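Local atomic coordinates of N-acylethanolamine-hydrolyzing acid amidase subunit beta (Caenorhabditis elegans, PDB entry 6DY3), a protein that forms, together with an alpha subunit, a lysosomal amidase that probably hydrolyses bioactive fatty acid amides such as N-palmitoylethanolamine to ethanolamine and free fatty acids. Residues Q12-R17 with K193-V198; T57-G62 with D224-S229; D111-T116 with S122-A127; L159-T162 with K168-G171. One frame throughout, in Å; residues are numbered along the deposited sequence.

Contact 1. Residues Q12-R17 with K193-V198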
loop_
_atom_site.group_PDB
_atom_site.type_symbol
_atom_site.label_atom_id
_atom_site.label_comp_id
_atom_site.label_asym_id
_atom_site.label_seq_id
_atom_site.Cartn_x
_atom_site.Cartn_y
_atom_site.Cartn_z
ATOM N N GLN B 12 8.004 -19.957 -9.138
ATOM C CA GLN B 12 7.172 -18.782 -9.332
ATOM C C GLN B 12 6.881 -18.121 -7.992
ATOM O O GLN B 12 6.618 -18.798 -6.994
ATOM C CB GLN B 12 5.868 -19.169 -10.029
ATOM C CG GLN B 12 5.048 -17.984 -10.497
ATOM C CD GLN B 12 3.773 -18.394 -11.195
ATOM O OE1 GLN B 12 2.937 -19.093 -10.621
ATOM N NE2 GLN B 12 3.607 -17.952 -12.437
ATOM N N ILE B 13 6.943 -16.792 -7.974
ATOM C CA ILE B 13 6.762 -15.999 -6.761
ATOM C C ILE B 13 5.441 -15.249 -6.878
ATOM O O ILE B 13 5.228 -14.495 -7.835
ATOM C CB ILE B 13 7.940 -15.038 -6.541
ATOM C CG1 ILE B 13 9.236 -15.847 -6.427
ATOM C CG2 ILE B 13 7.711 -14.191 -5.291
ATOM C CD1 ILE B 13 10.469 -15.029 -6.161
ATOM N N ILE B 14 4.560 -15.448 -5.896
ATOM C CA ILE B 14 3.224 -14.865 -5.887
ATOM C C ILE B 14 3.109 -13.907 -4.710
ATOM O O ILE B 14 3.530 -14.225 -3.593
ATOM C CB ILE B 14 2.128 -15.950 -5.815
ATOM C CG1 ILE B 14 2.224 -16.888 -7.022
ATOM C CG2 ILE B 14 0.744 -15.318 -5.753
ATOM C CD1 ILE B 14 3.084 -18.108 -6.788
ATOM N N HIS B 15 2.512 -12.743 -4.962
ATOM C CA HIS B 15 2.351 -11.698 -3.957
ATOM C C HIS B 15 0.861 -11.442 -3.776
ATOM O O HIS B 15 0.196 -10.944 -4.693
ATOM C CB HIS B 15 3.077 -10.422 -4.377
ATOM C CG HIS B 15 3.132 -9.377 -3.305
ATOM N ND1 HIS B 15 4.061 -8.360 -3.308
ATOM C CD2 HIS B 15 2.382 -9.197 -2.193
ATOM C CE1 HIS B 15 3.878 -7.595 -2.247
ATOM N NE2 HIS B 15 2.866 -8.082 -1.554
ATOM N N GLY B 16 0.341 -11.778 -2.599
ATOM C CA GLY B 16 -1.054 -11.559 -2.268
ATOM C C GLY B 16 -1.179 -10.466 -1.223
ATOM O O GLY B 16 -0.333 -10.340 -0.337
ATOM N N ARG B 17 -2.255 -9.691 -1.313
ATOM C CA ARG B 17 -2.407 -8.537 -0.440
ATOM C C ARG B 17 -3.881 -8.253 -0.197
ATOM O O ARG B 17 -4.647 -8.070 -1.145
ATOM C CB ARG B 17 -1.725 -7.305 -1.050
ATOM C CG ARG B 17 -1.348 -6.246 -0.023
ATOM C CD ARG B 17 -2.426 -5.202 0.144
ATOM N NE ARG B 17 -2.350 -4.579 1.459
ATOM C CZ ARG B 17 -1.589 -3.539 1.768
ATOM N NH1 ARG B 17 -0.826 -2.971 0.852
ATOM N NH2 ARG B 17 -1.605 -3.064 3.005
ATOM N N LYS B 193 -4.240 -18.740 -8.172
ATOM C CA LYS B 193 -5.556 -19.162 -7.703
ATOM C C LYS B 193 -5.495 -19.717 -6.286
ATOM O O LYS B 193 -6.467 -19.590 -5.531
ATOM C CB LYS B 193 -6.151 -20.196 -8.658
ATOM C CG LYS B 193 -6.535 -19.609 -10.011
ATOM C CD LYS B 193 -7.398 -20.561 -10.811
ATOM C CE LYS B 193 -7.602 -20.059 -12.235
ATOM N NZ LYS B 193 -8.206 -18.698 -12.265
ATOM N N SER B 194 -4.369 -20.327 -5.909
ATOM C CA SER B 194 -4.171 -20.716 -4.517
ATOM C C SER B 194 -4.125 -19.489 -3.617
ATOM O O SER B 194 -4.684 -19.497 -2.515
ATOM C CB SER B 194 -2.887 -21.531 -4.378
ATOM O OG SER B 194 -2.893 -22.637 -5.268
ATOM N N MET B 195 -3.451 -18.428 -4.068
ATOM C CA MET B 195 -3.400 -17.193 -3.294
ATOM C C MET B 195 -4.793 -16.596 -3.120
ATOM O O MET B 195 -5.103 -16.010 -2.077
ATOM C CB MET B 195 -2.461 -16.195 -3.975
ATOM C CG MET B 195 -2.177 -14.946 -3.162
ATOM S SD MET B 195 -1.347 -15.321 -1.596
ATOM C CE MET B 195 0.286 -15.778 -2.181
ATOM N N VAL B 196 -5.645 -16.721 -4.137
ATOM C CA VAL B 196 -7.021 -16.243 -4.021
ATOM C C VAL B 196 -7.769 -17.008 -2.933
ATOM O O VAL B 196 -8.580 -16.432 -2.197
ATOM C CB VAL B 196 -7.731 -16.352 -5.382
ATOM C CG1 VAL B 196 -9.227 -16.099 -5.235
ATOM C CG2 VAL B 196 -7.119 -15.383 -6.365
ATOM N N GLU B 197 -7.555 -18.325 -2.850
ATOM C CA GLU B 197 -8.199 -19.108 -1.798
ATOM C C GLU B 197 -7.730 -18.665 -0.417
ATOM O O GLU B 197 -8.537 -18.566 0.513
ATOM C CB GLU B 197 -7.923 -20.599 -1.998
ATOM C CG GLU B 197 -8.551 -21.488 -0.929
ATOM C CD GLU B 197 -8.387 -22.976 -1.223
ATOM O OE1 GLU B 197 -7.894 -23.315 -2.321
ATOM O OE2 GLU B 197 -8.747 -23.805 -0.357
ATOM N N VAL B 198 -6.430 -18.399 -0.265
ATOM C CA VAL B 198 -5.897 -17.946 1.019
ATOM C C VAL B 198 -6.489 -16.591 1.387
ATOM O O VAL B 198 -7.047 -16.409 2.476
ATOM C CB VAL B 198 -4.358 -17.884 0.972
ATOM C CG1 VAL B 198 -3.795 -17.304 2.267
ATOM C CG2 VAL B 198 -3.769 -19.261 0.709
#

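Contact 2. Residues T57-G62 with D224-S229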
loop_
_atom_site.group_PDB
_atom_site.type_symbol
_atom_site.label_atom_id
_atom_site.label_comp_id
_atom_site.label_asym_id
_atom_site.label_seq_id
_atom_site.Cartn_x
_atom_site.Cartn_y
_atom_site.Cartn_z
ATOM N N THR B 57 0.399 -0.263 -2.782
ATOM C CA THR B 57 0.367 -1.605 -3.355
ATOM C C THR B 57 0.677 -1.434 -4.834
ATOM O O THR B 57 -0.143 -0.879 -5.573
ATOM C CB THR B 57 -0.997 -2.275 -3.162
ATOM O OG1 THR B 57 -1.385 -2.216 -1.784
ATOM C CG2 THR B 57 -0.957 -3.731 -3.629
ATOM N N GLY B 58 1.852 -1.891 -5.266
ATOM C CA GLY B 58 2.310 -1.591 -6.607
ATOM C C GLY B 58 3.253 -2.638 -7.153
ATOM O O GLY B 58 3.659 -3.573 -6.458
ATOM N N GLN B 59 3.611 -2.451 -8.423
ATOM C CA GLN B 59 4.372 -3.446 -9.163
ATOM C C GLN B 59 5.233 -2.771 -10.221
ATOM O O GLN B 59 4.771 -1.882 -10.943
ATOM C CB GLN B 59 3.439 -4.460 -9.835
ATOM C CG GLN B 59 4.157 -5.555 -10.598
ATOM C CD GLN B 59 3.205 -6.420 -11.395
ATOM O OE1 GLN B 59 3.054 -7.608 -11.117
ATOM N NE2 GLN B 59 2.564 -5.830 -12.404
ATOM N N ARG B 60 6.487 -3.211 -10.311
ATOM C CA ARG B 60 7.341 -2.877 -11.440
ATOM C C ARG B 60 7.269 -4.053 -12.411
ATOM O O ARG B 60 7.956 -5.064 -12.201
ATOM C CB ARG B 60 8.778 -2.641 -10.976
ATOM C CG ARG B 60 9.765 -2.311 -12.076
ATOM C CD ARG B 60 9.817 -0.825 -12.357
ATOM N NE ARG B 60 11.049 -0.443 -13.044
ATOM C CZ ARG B 60 11.358 0.801 -13.391
ATOM N NH1 ARG B 60 10.526 1.799 -13.116
ATOM N NH2 ARG B 60 12.502 1.051 -14.014
ATOM N N PRO B 61 6.472 -3.980 -13.478
ATOM C CA PRO B 61 6.167 -5.193 -14.248
ATOM C C PRO B 61 7.423 -5.921 -14.703
ATOM O O PRO B 61 8.379 -5.315 -15.190
ATOM C CB PRO B 61 5.343 -4.668 -15.430
ATOM C CG PRO B 61 5.631 -3.203 -15.486
ATOM C CD PRO B 61 5.877 -2.779 -14.083
ATOM N N GLY B 62 7.425 -7.238 -14.507
ATOM C CA GLY B 62 8.547 -8.068 -14.875
ATOM C C GLY B 62 9.680 -8.106 -13.873
ATOM O O GLY B 62 10.579 -8.942 -14.015
ATOM N N ASP B 224 -0.659 -7.061 -17.443
ATOM C CA ASP B 224 -2.010 -7.440 -17.844
ATOM C C ASP B 224 -2.722 -8.180 -16.722
ATOM O O ASP B 224 -3.921 -7.976 -16.494
ATOM C CB ASP B 224 -1.964 -8.296 -19.110
ATOM C CG ASP B 224 -1.486 -7.518 -20.327
ATOM O OD1 ASP B 224 -1.296 -6.291 -20.211
ATOM O OD2 ASP B 224 -1.305 -8.133 -21.402
ATOM N N TYR B 225 -2.002 -9.050 -16.014
ATOM C CA TYR B 225 -2.599 -9.790 -14.909
ATOM C C TYR B 225 -3.022 -8.857 -13.780
ATOM O O TYR B 225 -4.168 -8.903 -13.313
ATOM C CB TYR B 225 -1.610 -10.836 -14.393
ATOM C CG TYR B 225 -2.130 -11.587 -13.201
ATOM C CD1 TYR B 225 -3.018 -12.642 -13.356
ATOM C CD2 TYR B 225 -1.751 -11.225 -11.913
ATOM C CE1 TYR B 225 -3.506 -13.329 -12.267
ATOM C CE2 TYR B 225 -2.234 -11.906 -10.811
ATOM C CZ TYR B 225 -3.114 -12.959 -10.996
ATOM O OH TYR B 225 -3.603 -13.640 -9.906
ATOM N N PHE B 226 -2.100 -8.007 -13.318
ATOM C CA PHE B 226 -2.391 -7.102 -12.212
ATOM C C PHE B 226 -3.578 -6.197 -12.514
ATOM O O PHE B 226 -4.299 -5.790 -11.595
ATOM C CB PHE B 226 -1.146 -6.271 -11.901
ATOM C CG PHE B 226 -1.283 -5.372 -10.704
ATOM C CD1 PHE B 226 -0.563 -4.187 -10.638
ATOM C CD2 PHE B 226 -2.105 -5.717 -9.637
ATOM C CE1 PHE B 226 -0.673 -3.353 -9.539
ATOM C CE2 PHE B 226 -2.223 -4.890 -8.535
ATOM C CZ PHE B 226 -1.504 -3.706 -8.482
ATOM N N ARG B 227 -3.792 -5.865 -13.789
ATOM C CA ARG B 227 -4.870 -4.965 -14.186
ATOM C C ARG B 227 -6.253 -5.575 -13.998
ATOM O O ARG B 227 -7.248 -4.844 -14.062
ATOM C CB ARG B 227 -4.688 -4.553 -15.652
ATOM C CG ARG B 227 -5.492 -3.337 -16.063
ATOM C CD ARG B 227 -5.219 -2.930 -17.511
ATOM N NE ARG B 227 -3.802 -2.644 -17.750
ATOM C CZ ARG B 227 -2.964 -3.429 -18.428
ATOM N NH1 ARG B 227 -3.384 -4.569 -18.967
ATOM N NH2 ARG B 227 -1.694 -3.065 -18.575
ATOM N N GLN B 228 -6.343 -6.888 -13.775
ATOM C CA GLN B 228 -7.625 -7.568 -13.633
ATOM C C GLN B 228 -7.674 -8.492 -12.422
ATOM O O GLN B 228 -8.670 -9.204 -12.246
ATOM C CB GLN B 228 -7.942 -8.367 -14.902
ATOM C CG GLN B 228 -6.880 -9.403 -15.270
ATOM C CD GLN B 228 -6.995 -10.694 -14.479
ATOM O OE1 GLN B 228 -8.009 -11.393 -14.540
ATOM N NE2 GLN B 228 -5.958 -11.004 -13.710
ATOM N N SER B 229 -6.632 -8.506 -11.587
ATOM C CA SER B 229 -6.541 -9.433 -10.466
ATOM C C SER B 229 -7.112 -8.883 -9.160
ATOM O O SER B 229 -7.209 -9.632 -8.183
ATOM C CB SER B 229 -5.079 -9.837 -10.250
ATOM O OG SER B 229 -4.306 -8.719 -9.860
#

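Contact 3. Residues D111-T116 with S122-A127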
loop_
_atom_site.group_PDB
_atom_site.type_symbol
_atom_site.label_atom_id
_atom_site.label_comp_id
_atom_site.label_asym_id
_atom_site.label_seq_id
_atom_site.Cartn_x
_atom_site.Cartn_y
_atom_site.Cartn_z
ATOM N N ASP B 111 17.121 -2.782 -1.327
ATOM C CA ASP B 111 18.114 -1.945 -0.664
ATOM C C ASP B 111 17.571 -0.548 -0.393
ATOM O O ASP B 111 17.822 0.024 0.674
ATOM C CB ASP B 111 19.388 -1.880 -1.508
ATOM C CG ASP B 111 20.156 -3.191 -1.498
ATOM O OD1 ASP B 111 20.072 -3.915 -0.483
ATOM O OD2 ASP B 111 20.840 -3.498 -2.499
ATOM N N ALA B 112 16.800 0.005 -1.333
ATOM C CA ALA B 112 16.219 1.328 -1.134
ATOM C C ALA B 112 15.300 1.342 0.079
ATOM O O ALA B 112 15.314 2.296 0.867
ATOM C CB ALA B 112 15.462 1.761 -2.388
ATOM N N PHE B 113 14.498 0.290 0.248
ATOM C CA PHE B 113 13.597 0.176 1.387
ATOM C C PHE B 113 14.331 -0.123 2.689
ATOM O O PHE B 113 13.729 0.011 3.760
ATOM C CB PHE B 113 12.553 -0.924 1.133
ATOM C CG PHE B 113 11.570 -0.607 0.025
ATOM C CD1 PHE B 113 10.987 0.644 -0.078
ATOM C CD2 PHE B 113 11.232 -1.571 -0.911
ATOM C CE1 PHE B 113 10.089 0.927 -1.088
ATOM C CE2 PHE B 113 10.334 -1.289 -1.925
ATOM C CZ PHE B 113 9.763 -0.037 -2.009
ATOM N N SER B 114 15.597 -0.536 2.628
ATOM C CA SER B 114 16.364 -0.912 3.811
ATOM C C SER B 114 17.310 0.178 4.302
ATOM O O SER B 114 18.019 -0.043 5.288
ATOM C CB SER B 114 17.175 -2.177 3.525
ATOM O OG SER B 114 16.334 -3.217 3.070
ATOM N N ARG B 115 17.354 1.334 3.646
ATOM C CA ARG B 115 18.302 2.367 4.041
ATOM C C ARG B 115 18.019 2.842 5.461
ATOM O O ARG B 115 16.864 2.983 5.871
ATOM C CB ARG B 115 18.241 3.547 3.072
ATOM C CG ARG B 115 18.934 3.298 1.747
ATOM C CD ARG B 115 19.153 4.609 0.996
ATOM N NE ARG B 115 17.887 5.238 0.605
ATOM C CZ ARG B 115 17.382 5.237 -0.631
ATOM N NH1 ARG B 115 18.028 4.651 -1.639
ATOM N NH2 ARG B 115 16.220 5.837 -0.866
ATOM N N THR B 116 19.089 3.092 6.213
ATOM C CA THR B 116 18.973 3.586 7.582
ATOM C C THR B 116 18.647 5.070 7.526
ATOM O O THR B 116 19.530 5.908 7.332
ATOM C CB THR B 116 20.259 3.345 8.366
ATOM O OG1 THR B 116 20.533 1.942 8.428
ATOM C CG2 THR B 116 20.123 3.889 9.783
ATOM N N SER B 122 6.603 0.219 9.842
ATOM C CA SER B 122 5.749 -0.448 8.872
ATOM C C SER B 122 6.423 -1.755 8.475
ATOM O O SER B 122 7.561 -2.034 8.859
ATOM C CB SER B 122 5.503 0.442 7.652
ATOM O OG SER B 122 6.732 0.875 7.101
ATOM N N TYR B 123 5.697 -2.552 7.702
ATOM C CA TYR B 123 6.239 -3.740 7.062
ATOM C C TYR B 123 6.163 -3.536 5.560
ATOM O O TYR B 123 5.074 -3.324 5.016
ATOM C CB TYR B 123 5.465 -4.993 7.455
ATOM C CG TYR B 123 5.570 -5.374 8.913
ATOM C CD1 TYR B 123 6.759 -5.872 9.437
ATOM C CD2 TYR B 123 4.471 -5.271 9.759
ATOM C CE1 TYR B 123 6.852 -6.237 10.764
ATOM C CE2 TYR B 123 4.558 -5.637 11.087
ATOM C CZ TYR B 123 5.749 -6.118 11.582
ATOM O OH TYR B 123 5.833 -6.484 12.905
ATOM N N ILE B 124 7.310 -3.618 4.895
ATOM C CA ILE B 124 7.389 -3.530 3.443
ATOM C C ILE B 124 7.650 -4.935 2.922
ATOM O O ILE B 124 8.681 -5.544 3.236
ATOM C CB ILE B 124 8.483 -2.549 2.991
ATOM C CG1 ILE B 124 8.194 -1.154 3.551
ATOM C CG2 ILE B 124 8.563 -2.514 1.473
ATOM C CD1 ILE B 124 9.278 -0.137 3.293
ATOM N N ILE B 125 6.713 -5.453 2.135
ATOM C CA ILE B 125 6.787 -6.801 1.585
ATOM C C ILE B 125 7.113 -6.674 0.106
ATOM O O ILE B 125 6.381 -6.016 -0.643
ATOM C CB ILE B 125 5.478 -7.575 1.802
ATOM C CG1 ILE B 125 5.230 -7.814 3.297
ATOM C CG2 ILE B 125 5.498 -8.897 1.052
ATOM C CD1 ILE B 125 4.529 -6.674 4.013
ATOM N N VAL B 126 8.198 -7.315 -0.316
ATOM C CA VAL B 126 8.692 -7.211 -1.682
ATOM C C VAL B 126 8.791 -8.613 -2.268
ATOM O O VAL B 126 9.264 -9.544 -1.604
ATOM C CB VAL B 126 10.061 -6.498 -1.737
ATOM C CG1 VAL B 126 10.426 -6.148 -3.177
ATOM C CG2 VAL B 126 10.059 -5.253 -0.861
ATOM N N ALA B 127 8.347 -8.758 -3.514
ATOM C CA ALA B 127 8.383 -10.025 -4.228
ATOM C C ALA B 127 9.147 -9.854 -5.533
ATOM O O ALA B 127 8.990 -8.845 -6.228
ATOM C CB ALA B 127 6.967 -10.534 -4.509
#

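Contact 4. Residues L159-T162 with K168-G171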
loop_
_atom_site.group_PDB
_atom_site.type_symbol
_atom_site.label_atom_id
_atom_site.label_comp_id
_atom_site.label_asym_id
_atom_site.label_seq_id
_atom_site.Cartn_x
_atom_site.Cartn_y
_atom_site.Cartn_z
ATOM N N LEU B 159 5.900 -16.081 3.237
ATOM C CA LEU B 159 6.014 -15.058 4.268
ATOM C C LEU B 159 4.658 -14.391 4.439
ATOM O O LEU B 159 3.990 -14.075 3.448
ATOM C CB LEU B 159 7.063 -14.005 3.907
ATOM C CG LEU B 159 8.518 -14.462 3.887
ATOM C CD1 LEU B 159 9.375 -13.458 3.148
ATOM C CD2 LEU B 159 9.026 -14.663 5.296
ATOM N N VAL B 160 4.247 -14.195 5.691
ATOM C CA VAL B 160 2.966 -13.577 6.018
ATOM C C VAL B 160 3.191 -12.501 7.071
ATOM O O VAL B 160 3.864 -12.741 8.079
ATOM C CB VAL B 160 1.940 -14.609 6.527
ATOM C CG1 VAL B 160 0.606 -13.928 6.839
ATOM C CG2 VAL B 160 1.754 -15.714 5.508
ATOM N N GLU B 161 2.591 -11.334 6.862
ATOM C CA GLU B 161 2.726 -10.245 7.813
ATOM C C GLU B 161 1.440 -9.428 7.829
ATOM O O GLU B 161 0.766 -9.288 6.808
ATOM C CB GLU B 161 3.942 -9.363 7.467
ATOM C CG GLU B 161 4.441 -8.508 8.621
ATOM C CD GLU B 161 4.706 -9.325 9.882
ATOM O OE1 GLU B 161 5.712 -10.070 9.908
ATOM O OE2 GLU B 161 3.901 -9.234 10.839
ATOM N N THR B 162 1.099 -8.890 9.006
ATOM C CA THR B 162 -0.067 -8.023 9.138
ATOM C C THR B 162 0.401 -6.691 9.709
ATOM O O THR B 162 1.297 -6.076 9.139
ATOM C CB THR B 162 -1.163 -8.700 9.947
ATOM O OG1 THR B 162 -0.670 -9.003 11.262
ATOM C CG2 THR B 162 -1.613 -9.971 9.283
ATOM N N LYS B 168 0.659 -9.393 20.189
ATOM C CA LYS B 168 -0.484 -9.111 19.328
ATOM C C LYS B 168 -0.297 -9.721 17.946
ATOM O O LYS B 168 -1.275 -10.139 17.317
ATOM C CB LYS B 168 -0.706 -7.600 19.228
ATOM C CG LYS B 168 -1.985 -7.211 18.500
ATOM C CD LYS B 168 -3.202 -7.440 19.375
ATOM C CE LYS B 168 -4.502 -7.130 18.640
ATOM N NZ LYS B 168 -4.627 -5.690 18.284
ATOM N N LYS B 169 0.941 -9.777 17.457
ATOM C CA LYS B 169 1.208 -10.430 16.182
ATOM C C LYS B 169 0.902 -11.920 16.256
ATOM O O LYS B 169 0.159 -12.457 15.426
ATOM C CB LYS B 169 2.661 -10.190 15.777
ATOM C CG LYS B 169 3.132 -10.969 14.558
ATOM C CD LYS B 169 4.567 -10.608 14.204
ATOM C CE LYS B 169 5.041 -11.335 12.954
ATOM N NZ LYS B 169 6.458 -11.007 12.627
ATOM N N GLN B 170 1.466 -12.606 17.254
ATOM C CA GLN B 170 1.303 -14.053 17.353
ATOM C C GLN B 170 -0.147 -14.459 17.566
ATOM O O GLN B 170 -0.508 -15.603 17.269
ATOM C CB GLN B 170 2.168 -14.598 18.491
ATOM C CG GLN B 170 3.640 -14.238 18.364
ATOM C CD GLN B 170 4.244 -14.725 17.066
ATOM O OE1 GLN B 170 3.985 -15.841 16.632
ATOM N NE2 GLN B 170 5.044 -13.882 16.433
ATOM N N GLY B 171 -0.983 -13.560 18.073
ATOM C CA GLY B 171 -2.389 -13.827 18.277
ATOM C C GLY B 171 -3.310 -13.269 17.212
ATOM O O GLY B 171 -4.531 -13.294 17.403
#

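Contact 1. Residues Q12-R17 with K193-V198
Met-195 lays its thioether over the backbone of Gly-16 and reaches back with its methyl group to the branch of Ile-14. The methionine has CG anti to its backbone N (chi1 -172°), then bends twice, at chi2 and chi3, which brings CE back to Ile-14. CG and SD of Met-195 stand 3.7 and 3.8 Å from CA of Gly-16, where the lack of a side chain lets the thioether come down onto the main chain. Beyond the second bend, CE of Met-195 is 3.6 Å from CG2 of Ile-14, and CB of Met-195 is 3.8 Å from that same methyl. With chi1 of Ile-14 at -60°, CG2 stands anti to the backbone N and faces the methionine, while the CG1-CD1 branch leads away from the helix. The two side chains slide past one another in opposite directions, and no hydrogen bond joins the segments. His-15 and Arg-17, whose CB bonds point away, serve the other face of the strand. Met-195 also touches Ile-4 of strand 2-7 and Val-214 of strand 209-215, so helix 192-199 lies across three neighbouring strands of the five-stranded sheet, beside helix 173-185.

Contact 2. Residues T57-G62 with D224-S229
Phe-226 overlaps the side chain of Gln-59, the two running past each other in opposite directions. NE2 of Gln-59 approaches CB of Phe-226 at 3.8 Å and CD1 of Phe-226 at 3.9 Å, while CB of Gln-59 stands 4.1 Å from that same CD1. Amide and ring planes are 66° apart and the amide nitrogen comes in obliquely, which speaks for van der Waals packing; NE2 has a weak hydrogen bond to Ser-222 O instead. With CG anti to the backbone N (chi1 -175°), the phenylalanine extends from the helix toward the strand, and its CZ ends 4.3 Å from O of Thr-57, which lies at the ring edge. The ring sits between the two antiparallel sheets of the Ntn-hydrolase sandwich: it also touches Ser-45 and Leu-47 of one sheet and Thr-213 and Met-215 of the other, and His-33 meets it edge-to-face. Further along, OG of Ser-229 comes in at the ring edge, in its plane, while bonding to Val-214 O. Two bonds grip O of Tyr-225: N of Gln-228 at 3.0 Å and, on a carbonyl lone pair, NE2 of Gln-228 at 2.8 Å. Arg-227 NH1 makes a nearly straight salt bridge (171°) to Asp-224 OD1 from above the carboxylate plane, and NH2 of the same guanidinium holds Asp-35.

Contact 3. Residues D111-T116 with S122-A127
Phe-113, carried by helix 106-113, packs on Ile-124 and Val-126 of strand 122-127. Asp-111 comes first along the chain, its O accepting the backbone N of Ser-114 at 3.0 Å. Phe-113 itself has CG anti to the carbonyl carbon (chi1 -67°), which directs the ring to the sheet. CG2 of Ile-124 lies over one ring face in a CH-pi contact: it is 3.9 Å from the centroid and 20° off the normal, displaced toward the rim, with Phe-113 CD2 its nearest ring atom at 3.7 Å. The isoleucine's other branch ends above the base of the ring, on the CB side, with CD1 of Ile-124 3.9 Å from CD1 of Phe-113; the two side chains cross at about a right angle. CG2 of Val-126 approaches obliquely, 3.9 Å from Phe-113 CD2. Replacing Phe-113 with alanine would probably leave both of these strand residues without the ring they pack against and open a gap between helix and sheet. Next comes Ser-114, whose OG bonds back to Val-110 O. The O atoms of Phe-113 and Arg-115 both accept from NH1 of Arg-139, tying this part of the chain to the next strand, 134-139. Phe-113 also touches Phe-95, Ile-96 and Val-99 of helix 92-102 and Val-66 and Ile-137 on the strands flanking 122-127. Helices packed in this way on one face of an antiparallel sheet, whose other face turns to a second sheet, form an outer layer of the four-layered alpha-beta-beta-alpha fold of Ntn hydrolases.

Contact 4. Residues L159-T162 with K168-G171
The carboxylate of Glu-161 is met by the ammonium of Lys-169 on the syn lone pair of OE1, the side that faces OE2. NZ of Lys-169 stands 3.0 Å from OE1 of Glu-161, a hydrogen-bonded salt bridge, and is 3.6 Å from OE2 of the same group. The bridge joins the end of strand 158-161, an outermost strand of the five-stranded Ntn-hydrolase sheet within this chain, to helix 166-170, across the short loop that holds Asn-163, probably important for activity. Each side chain is shaped for it differently: Lys-169 runs fully extended from a CG anti to its backbone N (chi1 172°), whereas Glu-161 bends at chi2 (53°), which lifts the carboxylate toward the lysine. They cross at about a right angle, and the lysine's aliphatic end passes the carboxylate with CE of Lys-169 beside OE2 of Glu-161. Lys-169 also packs on Arg-175 of the following helix. A glutamine in place of Glu-161 would probably leave the ammonium without its countercharge, weakening the link between strand and helix. The glutamate's second oxygen turns back on its own chain: N of Thr-162 gives OE2 of Glu-161 a weak hydrogen bond of 3.4 Å, bent to 148°.

How the contacts relate
Contacts 1 and 2 cross along the chain, both pairing early strands with late helices; contacts 3 and 4 are short-range closures, in series and nested inside both loops. Contacts 1 and 4 lie on the five-stranded sheet, their centres about 17 Å apart; contacts 2 and 3 reach the seven-stranded one, about 19 Å apart. Touches between contacts join the two layers: Arg-17 NH1 is 2.8 Å from Thr-57 OG1, a weak hydrogen bond, His-15 packs on Ile-125 and Ala-127, and Tyr-123 on Glu-161 and Thr-162. The side chains of Thr-57 and Glu-161 lie about 8 and 9 Å from that of the probable nucleophile Cys-1, consistent with an Ntn-hydrolase active site between two sheets.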